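Long-range contacts in triosephosphate isomerase (PDB 5UPR), which probably interconverts D-glyceraldehyde 3-phosphate and dihydroxyacetone phosphate, serving glycolysis and gluconeogenesis as a homodimer: residues 29-34 with 252-257; 72-77 with 121-126; 198-203 with 236-241. All blocks are in the same frame, centred on the assembly; numbering follows the deposited sequence.

Interaction 1 (29-34 with 252-257); sequences VDMLNS and GDFVSI
Met31, built as selenomethionine, bridges from helix 22-34 to residues 252-255, at and just before helix 253-260. Its CB already points at the other helix, and chi1 of -178° sets CG anti to the backbone N, on the side of that helix. Met31 CG passes Val255 CG2 at 4.2 Å. The selenium comes next and settles against backbone rather than side chain: Met31 SE lies 3.7 Å from Gly252 CA, with Gly252 N almost as near. At chi3 (76°) the chain bends, and the terminal Met31 CE lies 4.1 Å from Val255 CG2. The same methyl also approaches the Phe254 ring obliquely, Met31 CE to Phe254 CD2 being 4.3 Å. The side chains of Met31 and Val255 run alongside in opposite senses, Val255 CG2 meeting both CG and CE of Met31.

Deeper in, Leu32 adds a smaller second contact. Its CD2 methyl sits in the plane of the Phe254 ring, at the edge, with Leu32 CD2 3.9 Å from Phe254 CE2 and equally far from CD2 of that ring. Leu32 also rests on Val46, while Phe254 reaches Val44, Val46 and Val245, which ties this apolar pair to the strands beneath. The two short helical segments approach to 10.8 Å between axes at a crossing angle of -38°, and side chain meets side chain through apolar atoms alone. Helix 22-34 follows the first strand of the barrel and helix 253-260 follows the eighth, so this is the packing of first helix against last that accompanies closure of a TIM barrel, the fold of the isomerase domain.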
loop_
_atom_site.group_PDB
_atom_site.type_symbol
_atom_site.label_atom_id
_atom_site.label_comp_id
_atom_site.label_asym_id
_atom_site.label_seq_id
_atom_site.Cartn_x
_atom_site.Cartn_y
_atom_site.Cartn_z
ATOM N N VAL A 29 6.488 -13.800 -15.009
ATOM C CA VAL A 29 7.912 -13.977 -14.781
ATOM C C VAL A 29 8.491 -14.952 -15.840
ATOM O O VAL A 29 9.553 -14.684 -16.418
ATOM C CB VAL A 29 8.194 -14.509 -13.354
ATOM C CG1 VAL A 29 9.633 -15.042 -13.232
ATOM C CG2 VAL A 29 7.951 -13.448 -12.291
ATOM N N ASP A 30 7.778 -16.057 -16.097
ATOM C CA ASP A 30 8.207 -17.021 -17.134
ATOM C C ASP A 30 8.279 -16.348 -18.529
ATOM O O ASP A 30 9.195 -16.591 -19.297
ATOM C CB ASP A 30 7.254 -18.205 -17.223
ATOM C CG ASP A 30 7.298 -19.135 -15.961
ATOM O OD1 ASP A 30 8.172 -18.968 -15.075
ATOM O OD2 ASP A 30 6.417 -20.004 -15.815
HETATM N N MSE A 31 7.317 -15.492 -18.852
HETATM C CA MSE A 31 7.365 -14.741 -20.118
HETATM C C MSE A 31 8.601 -13.879 -20.168
HETATM O O MSE A 31 9.252 -13.824 -21.196
HETATM C CB MSE A 31 6.156 -13.817 -20.244
HETATM C CG MSE A 31 6.090 -13.028 -21.544
HETATM SE SE MSE A 31 4.776 -11.616 -21.248
HETATM C CE MSE A 31 5.969 -10.519 -20.184
ATOM N N LEU A 32 8.938 -13.199 -19.073
ATOM C CA LEU A 32 10.091 -12.282 -19.084
ATOM C C LEU A 32 11.410 -13.078 -19.184
ATOM O O LEU A 32 12.326 -12.670 -19.926
ATOM C CB LEU A 32 10.081 -11.395 -17.848
ATOM C CG LEU A 32 8.930 -10.357 -17.778
ATOM C CD1 LEU A 32 8.777 -9.875 -16.355
ATOM C CD2 LEU A 32 9.130 -9.168 -18.753
ATOM N N ASN A 33 11.472 -14.223 -18.465
ATOM C CA ASN A 33 12.655 -15.090 -18.489
ATOM C C ASN A 33 12.901 -15.764 -19.856
ATOM O O ASN A 33 14.042 -15.963 -20.223
ATOM C CB ASN A 33 12.573 -16.195 -17.415
ATOM C CG ASN A 33 12.808 -15.673 -16.002
ATOM O OD1 ASN A 33 13.411 -14.626 -15.797
ATOM N ND2 ASN A 33 12.366 -16.421 -15.031
ATOM N N SER A 34 11.855 -16.130 -20.579
ATOM C CA SER A 34 12.002 -16.808 -21.868
ATOM C C SER A 34 11.901 -15.848 -23.064
ATOM O O SER A 34 11.964 -16.305 -24.174
ATOM C CB SER A 34 10.902 -17.846 -22.074
ATOM O OG SER A 34 10.510 -18.596 -20.972
ATOM N N GLY A 252 1.767 -10.685 -23.370
ATOM C CA GLY A 252 2.875 -10.811 -24.329
ATOM C C GLY A 252 3.177 -9.540 -25.105
ATOM O O GLY A 252 4.283 -9.380 -25.575
ATOM N N ASP A 253 2.216 -8.625 -25.208
ATOM C CA ASP A 253 2.397 -7.345 -25.886
ATOM C C ASP A 253 3.506 -6.535 -25.229
ATOM O O ASP A 253 4.163 -5.736 -25.883
ATOM C CB ASP A 253 1.067 -6.573 -25.952
ATOM C CG ASP A 253 1.115 -5.386 -26.966
ATOM O OD1 ASP A 253 1.594 -5.608 -28.090
ATOM O OD2 ASP A 253 0.646 -4.278 -26.709
ATOM N N PHE A 254 3.745 -6.748 -23.932
ATOM C CA PHE A 254 4.802 -6.056 -23.205
ATOM C C PHE A 254 6.141 -6.280 -23.854
ATOM O O PHE A 254 6.924 -5.341 -23.953
ATOM C CB PHE A 254 4.848 -6.522 -21.739
ATOM C CG PHE A 254 5.760 -5.717 -20.863
ATOM C CD1 PHE A 254 5.525 -4.354 -20.642
ATOM C CD2 PHE A 254 6.783 -6.340 -20.166
ATOM C CE1 PHE A 254 6.310 -3.634 -19.781
ATOM C CE2 PHE A 254 7.588 -5.633 -19.332
ATOM C CZ PHE A 254 7.364 -4.268 -19.116
ATOM N N VAL A 255 6.402 -7.507 -24.298
ATOM C CA VAL A 255 7.695 -7.811 -24.934
ATOM C C VAL A 255 7.836 -7.058 -26.287
ATOM O O VAL A 255 8.937 -6.601 -26.620
ATOM C CB VAL A 255 7.883 -9.333 -25.094
ATOM C CG1 VAL A 255 9.170 -9.672 -25.850
ATOM C CG2 VAL A 255 7.912 -10.014 -23.740
ATOM N N SER A 256 6.760 -6.930 -27.049
ATOM C CA SER A 256 6.796 -6.085 -28.262
ATOM C C SER A 256 7.112 -4.627 -27.953
ATOM O O SER A 256 7.767 -3.982 -28.748
ATOM C CB SER A 256 5.496 -6.098 -29.045
ATOM O OG SER A 256 4.977 -7.403 -29.143
ATOM N N ILE A 257 6.628 -4.103 -26.818
ATOM C CA ILE A 257 6.869 -2.700 -26.483
ATOM C C ILE A 257 8.331 -2.511 -26.125
ATOM O O ILE A 257 8.930 -1.549 -26.573
ATOM C CB ILE A 257 5.928 -2.184 -25.389
ATOM C CG1 ILE A 257 4.485 -2.182 -25.874
ATOM C CG2 ILE A 257 6.313 -0.764 -24.940
ATOM C CD1 ILE A 257 3.414 -2.144 -24.772
#

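Interaction 2 (72-77 with 121-126). With SO4 (sulfate ion), chain F.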
loop_
_atom_site.group_PDB
_atom_site.type_symbol
_atom_site.label_atom_id
_atom_site.label_comp_id
_atom_site.label_asym_id
_atom_site.label_seq_id
_atom_site.Cartn_x
_atom_site.Cartn_y
_atom_site.Cartn_z
ATOM N N SER A 72 5.110 4.353 -2.432
ATOM C CA SER A 72 6.065 4.374 -1.317
ATOM C C SER A 72 5.616 5.461 -0.328
ATOM O O SER A 72 5.120 6.485 -0.779
ATOM C CB SER A 72 7.398 4.751 -1.972
ATOM O OG SER A 72 8.369 4.573 -1.073
ATOM N N SER A 73 5.703 5.222 0.985
ATOM C CA SER A 73 5.092 6.106 1.960
ATOM C C SER A 73 5.786 7.511 2.051
ATOM O O SER A 73 7.001 7.678 1.777
ATOM C CB SER A 73 5.124 5.426 3.319
ATOM O OG SER A 73 4.376 6.165 4.266
ATOM N N THR A 74 4.987 8.514 2.453
ATOM C CA THR A 74 5.511 9.758 2.944
ATOM C C THR A 74 6.407 9.561 4.177
ATOM O O THR A 74 7.225 10.403 4.487
ATOM C CB THR A 74 4.415 10.760 3.371
ATOM O OG1 THR A 74 3.537 10.147 4.321
ATOM C CG2 THR A 74 3.636 11.184 2.220
ATOM N N GLN A 75 6.178 8.468 4.889
ATOM C CA GLN A 75 6.910 8.166 6.140
ATOM C C GLN A 75 8.160 7.405 5.719
ATOM O O GLN A 75 8.060 6.314 5.135
ATOM C CB GLN A 75 6.042 7.350 7.085
ATOM C CG GLN A 75 4.665 7.976 7.302
ATOM C CD GLN A 75 4.760 9.390 7.822
ATOM O OE1 GLN A 75 5.140 9.575 8.970
ATOM N NE2 GLN A 75 4.423 10.358 7.007
ATOM N N GLN A 76 9.323 7.986 5.987
ATOM C CA GLN A 76 10.538 7.548 5.347
ATOM C C GLN A 76 11.135 6.253 5.886
ATOM O O GLN A 76 11.678 5.473 5.134
ATOM C CB GLN A 76 11.615 8.676 5.475
ATOM C CG GLN A 76 12.914 8.309 4.812
ATOM C CD GLN A 76 13.902 9.462 4.726
ATOM O OE1 GLN A 76 13.518 10.619 4.503
ATOM N NE2 GLN A 76 15.190 9.133 4.846
ATOM N N ALA A 77 11.032 6.023 7.180
ATOM C CA ALA A 77 11.807 4.983 7.864
ATOM C C ALA A 77 10.829 3.914 8.448
ATOM O O ALA A 77 9.754 3.782 7.949
ATOM C CB ALA A 77 12.625 5.614 8.965
ATOM N N ALA A 121 5.593 14.987 -3.803
ATOM C CA ALA A 121 6.955 15.482 -3.652
ATOM C C ALA A 121 7.618 14.941 -2.377
ATOM O O ALA A 121 8.823 14.569 -2.383
ATOM C CB ALA A 121 6.925 16.989 -3.641
ATOM N N LYS A 122 6.858 14.942 -1.265
ATOM C CA LYS A 122 7.375 14.387 -0.021
ATOM C C LYS A 122 7.727 12.906 -0.163
ATOM O O LYS A 122 8.772 12.463 0.343
ATOM C CB LYS A 122 6.367 14.570 1.099
ATOM C CG LYS A 122 6.787 14.097 2.467
ATOM C CD LYS A 122 5.781 14.528 3.535
ATOM C CE LYS A 122 6.278 14.068 4.897
ATOM N NZ LYS A 122 7.242 14.979 5.552
ATOM N N LYS A 123 6.876 12.135 -0.873
ATOM C CA LYS A 123 7.214 10.731 -1.122
ATOM C C LYS A 123 8.516 10.618 -1.937
ATOM O O LYS A 123 9.345 9.738 -1.645
ATOM C CB LYS A 123 6.095 10.002 -1.823
ATOM C CG LYS A 123 4.831 9.813 -1.038
ATOM C CD LYS A 123 3.692 9.106 -1.774
ATOM C CE LYS A 123 2.629 8.763 -0.799
ATOM N NZ LYS A 123 1.808 7.617 -1.172
ATOM N N VAL A 124 8.667 11.466 -2.950
ATOM C CA VAL A 124 9.852 11.402 -3.833
ATOM C C VAL A 124 11.132 11.651 -3.005
ATOM O O VAL A 124 12.106 10.878 -3.084
ATOM C CB VAL A 124 9.782 12.358 -5.036
ATOM C CG1 VAL A 124 11.090 12.320 -5.833
ATOM C CG2 VAL A 124 8.619 12.017 -5.973
ATOM N N ARG A 125 11.118 12.724 -2.230
ATOM C CA ARG A 125 12.266 13.071 -1.393
ATOM C C ARG A 125 12.650 11.924 -0.438
ATOM O O ARG A 125 13.833 11.621 -0.266
ATOM C CB ARG A 125 11.966 14.314 -0.544
ATOM C CG ARG A 125 13.024 14.724 0.449
ATOM C CD ARG A 125 14.348 14.950 -0.305
ATOM N NE ARG A 125 15.518 15.260 0.543
ATOM C CZ ARG A 125 15.991 16.456 0.873
ATOM N NH1 ARG A 125 15.479 17.591 0.383
ATOM N NH2 ARG A 125 16.962 16.519 1.754
ATOM N N ALA A 126 11.649 11.339 0.214
ATOM C CA ALA A 126 11.872 10.252 1.153
ATOM C C ALA A 126 12.493 9.036 0.466
ATOM O O ALA A 126 13.437 8.406 0.984
ATOM C CB ALA A 126 10.580 9.874 1.816
HETATM S S SO4 F . 16.966 20.305 1.819
HETATM O O1 SO4 F . 17.316 19.609 0.559
HETATM O O2 SO4 F . 17.286 19.401 2.944
HETATM O O3 SO4 F . 17.834 21.504 1.890
HETATM O O4 SO4 F . 15.539 20.722 1.839
HETATM O O HOH W 1 8.759 7.331 -0.320
#
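Thr74 packs on the aliphatic stems of Lys122 and Lys123, and Gln76 on Ala126, where the loop after strand 65-69 lies against helix 117-129. Thr74 CG2 meets Lys123 CG at 3.7 Å, and Thr74 CB faces the methylenes of Lys122, coming 4.0 Å from Lys122 CD. Farther along the loop, Gln76 CB is 4.0 Å from Ala126 CB.

Close polar-to-carbon packing comes from Lys123. With CG anti to the carbonyl carbon (chi1 -67°), its extended chain passes close by Ser72 O, Lys123 CD lying 3.1 Å from Ser72 O and CG and CE a little farther. NZ continues to salt bridges with Asp71 and Glu115. Gln76 likewise finds its polar partners elsewhere, in Glu130 and Asn129.

Hydrogen bonding between the segments goes through one water. It donates to Ser73 O and to Lys123 O, at 2.8 Å in each case from the water oxygen, and accepts from Ser72 OG. Within the loop, Ser73 OG takes the backbone N-H of Gln75 in an ST turn and is also bonded to Glu84. Gln75 NE2 gives a nearly straight bond (168°) to Thr74 OG1, which lies in the plane of the amide.

Arg125, an exposed residue of the helix, binds a sulfate, probably from the crystallisation liquor: Arg125 NH1 reaches sulfate O1 at 2.7 Å, and NH2 holds O2.

This is the long loop after the third strand, which in triosephosphate isomerases reaches the other subunit; here Phe109 and Gly110 of the second subunit pack on it. The chemistry implies a division of labour: lysine stems pack on the loop, a shared water satisfies two backbone carbonyls, and the Lys123 ammonium is probably held charged by two carboxylates.

Interaction 3 (198-203 with 236-241); sequences THRDIR and EGEDVD
Arg203 and Asp239 meet because of two torsions: chi3 of -55° in Arg203 bends NE away from a straight chain, and chi1 of -67° in Asp239 sets CG anti to its carbonyl carbon. The pair joins helix 192-209 of the TIM barrel to the type I turn, Gly237 to Val240, that leads into strand 242-245. Arg203 NE bonds to Asp239 OD1 on its anti lone pair at 2.7 Å, guanidinium and carboxylate lying nearly coplanar. Tip to tip with Asp241, Arg203 NH2 reaches Asp241 OD2 on the syn side at 2.8 Å, while Arg8 takes OD1 of that aspartate. Arg200 brings a second cation to Asp239, whose OD2 lies over a guanidinium face; its NH1 approaches OD1 too closely to be taken at face value. A long salt bridge runs from Arg200 to Glu238. Asp239 and Asp241 would help to offset the charge of buried Arg203. Val240 CG2 lies over one face of His199, offset toward the rim, in a CH-pi contact. The His199 edge meets the backbone: Asp239 O accepts from His199 ND1 at 3.0 Å and from Arg203 NH2 at 3.3 Å, the two donors coming from opposite faces of the carbonyl plane.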
loop_
_atom_site.group_PDB
_atom_site.type_symbol
_atom_site.label_atom_id
_atom_site.label_comp_id
_atom_site.label_asym_id
_atom_site.label_seq_id
_atom_site.Cartn_x
_atom_site.Cartn_y
_atom_site.Cartn_z
ATOM N N THR A 198 5.539 17.553 -25.970
ATOM C CA THR A 198 5.370 17.705 -24.527
ATOM C C THR A 198 6.607 17.197 -23.792
ATOM O O THR A 198 6.996 17.775 -22.776
ATOM C CB THR A 198 4.146 16.951 -24.008
ATOM O OG1 THR A 198 3.004 17.297 -24.762
ATOM C CG2 THR A 198 3.875 17.304 -22.549
ATOM N N HIS A 199 7.210 16.117 -24.282
ATOM C CA HIS A 199 8.411 15.615 -23.657
ATOM C C HIS A 199 9.551 16.661 -23.768
ATOM O O HIS A 199 10.322 16.835 -22.840
ATOM C CB HIS A 199 8.894 14.332 -24.253
ATOM C CG HIS A 199 8.154 13.111 -23.800
ATOM N ND1 HIS A 199 8.800 11.946 -23.498
ATOM C CD2 HIS A 199 6.833 12.864 -23.643
ATOM C CE1 HIS A 199 7.916 11.027 -23.145
ATOM N NE2 HIS A 199 6.710 11.544 -23.255
ATOM N N ARG A 200 9.638 17.347 -24.873
ATOM C CA ARG A 200 10.626 18.413 -25.023
ATOM C C ARG A 200 10.352 19.595 -24.064
ATOM O O ARG A 200 11.279 20.150 -23.552
ATOM C CB ARG A 200 10.711 18.858 -26.482
ATOM C CG ARG A 200 11.795 19.909 -26.800
ATOM C CD ARG A 200 13.130 19.496 -26.258
ATOM N NE ARG A 200 14.168 19.705 -27.260
ATOM C CZ ARG A 200 15.238 18.916 -27.419
ATOM N NH1 ARG A 200 15.501 17.861 -26.596
ATOM N NH2 ARG A 200 16.118 19.182 -28.404
ATOM N N ASP A 201 9.086 19.963 -23.826
ATOM C CA ASP A 201 8.724 20.926 -22.821
ATOM C C ASP A 201 9.158 20.479 -21.416
ATOM O O ASP A 201 9.611 21.285 -20.646
ATOM C CB ASP A 201 7.205 21.148 -22.765
ATOM C CG ASP A 201 6.638 21.925 -23.942
ATOM O OD1 ASP A 201 7.410 22.622 -24.653
ATOM O OD2 ASP A 201 5.388 21.885 -24.052
ATOM N N ILE A 202 8.982 19.213 -21.099
ATOM C CA ILE A 202 9.389 18.661 -19.837
ATOM C C ILE A 202 10.919 18.752 -19.709
ATOM O O ILE A 202 11.429 19.165 -18.649
ATOM C CB ILE A 202 8.896 17.203 -19.660
ATOM C CG1 ILE A 202 7.388 17.190 -19.484
ATOM C CG2 ILE A 202 9.651 16.512 -18.491
ATOM C CD1 ILE A 202 6.824 15.842 -19.758
ATOM N N ARG A 203 11.625 18.432 -20.771
ATOM C CA ARG A 203 13.112 18.516 -20.755
ATOM C C ARG A 203 13.593 19.973 -20.652
ATOM O O ARG A 203 14.543 20.226 -19.954
ATOM C CB ARG A 203 13.723 17.769 -21.938
ATOM C CG ARG A 203 15.195 17.400 -21.761
ATOM C CD ARG A 203 15.776 16.591 -22.926
ATOM N NE ARG A 203 14.985 15.365 -23.184
ATOM C CZ ARG A 203 14.990 14.264 -22.441
ATOM N NH1 ARG A 203 15.755 14.141 -21.383
ATOM N NH2 ARG A 203 14.194 13.253 -22.777
ATOM N N GLU A 236 10.022 7.320 -32.159
ATOM C CA GLU A 236 10.779 8.131 -33.104
ATOM C C GLU A 236 11.111 9.492 -32.523
ATOM O O GLU A 236 12.070 10.082 -32.941
ATOM C CB GLU A 236 10.061 8.262 -34.447
ATOM C CG GLU A 236 9.947 6.905 -35.139
ATOM C CD GLU A 236 9.027 6.926 -36.372
ATOM O OE1 GLU A 236 8.521 8.009 -36.751
ATOM O OE2 GLU A 236 8.841 5.854 -36.973
ATOM N N GLY A 237 10.338 9.993 -31.546
ATOM C CA GLY A 237 10.681 11.250 -30.931
ATOM C C GLY A 237 12.006 11.206 -30.192
ATOM O O GLY A 237 12.266 10.348 -29.365
ATOM N N GLU A 238 12.842 12.175 -30.487
ATOM C CA GLU A 238 14.146 12.324 -29.862
ATOM C C GLU A 238 14.072 12.500 -28.310
ATOM O O GLU A 238 15.000 12.156 -27.635
ATOM C CB GLU A 238 14.780 13.561 -30.552
ATOM C CG GLU A 238 15.930 14.209 -29.946
ATOM C CD GLU A 238 16.434 15.341 -30.912
ATOM O OE1 GLU A 238 16.162 15.327 -32.161
ATOM O OE2 GLU A 238 17.141 16.218 -30.442
ATOM N N ASP A 239 12.985 13.048 -27.799
ATOM C CA ASP A 239 12.792 13.258 -26.340
ATOM C C ASP A 239 11.880 12.197 -25.675
ATOM O O ASP A 239 11.574 12.309 -24.467
ATOM C CB ASP A 239 12.255 14.654 -26.131
ATOM C CG ASP A 239 13.316 15.699 -26.525
ATOM O OD1 ASP A 239 14.282 15.865 -25.773
ATOM O OD2 ASP A 239 13.262 16.311 -27.596
ATOM N N VAL A 240 11.469 11.182 -26.446
ATOM C CA VAL A 240 10.690 10.056 -25.930
ATOM C C VAL A 240 11.661 8.919 -25.684
ATOM O O VAL A 240 12.189 8.357 -26.629
ATOM C CB VAL A 240 9.609 9.615 -26.920
ATOM C CG1 VAL A 240 8.834 8.352 -26.408
ATOM C CG2 VAL A 240 8.612 10.751 -27.093
ATOM N N ASP A 241 11.974 8.659 -24.413
ATOM C CA ASP A 241 13.063 7.728 -24.027
ATOM C C ASP A 241 12.555 6.308 -23.714
ATOM O O ASP A 241 13.314 5.440 -23.316
ATOM C CB ASP A 241 13.810 8.264 -22.823
ATOM C CG ASP A 241 14.431 9.627 -23.093
ATOM O OD1 ASP A 241 14.957 9.818 -24.166
ATOM O OD2 ASP A 241 14.371 10.537 -22.251
#

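In the fold
All three contacts lie in the outer layer of one TIM barrel, and none touches another. Interactions 1 and 2 are on opposite sides of the chain's centre, with centres 31 Å apart; interaction 3 lies 26 Å from the first and 27 Å from the second, centre to centre. Interactions 1 and 3 come nearest, about 9 Å between closest atoms, and one segment of each lies near the end of the chain. In this family the active site lies at the C-terminal ends of the strands. Residues 72-77 leave from that end, whereas 236-241 enters from the opposite end. The sulfate on Arg125 in interaction 2, probably from the crystallisation liquor, is no evidence of substrate binding.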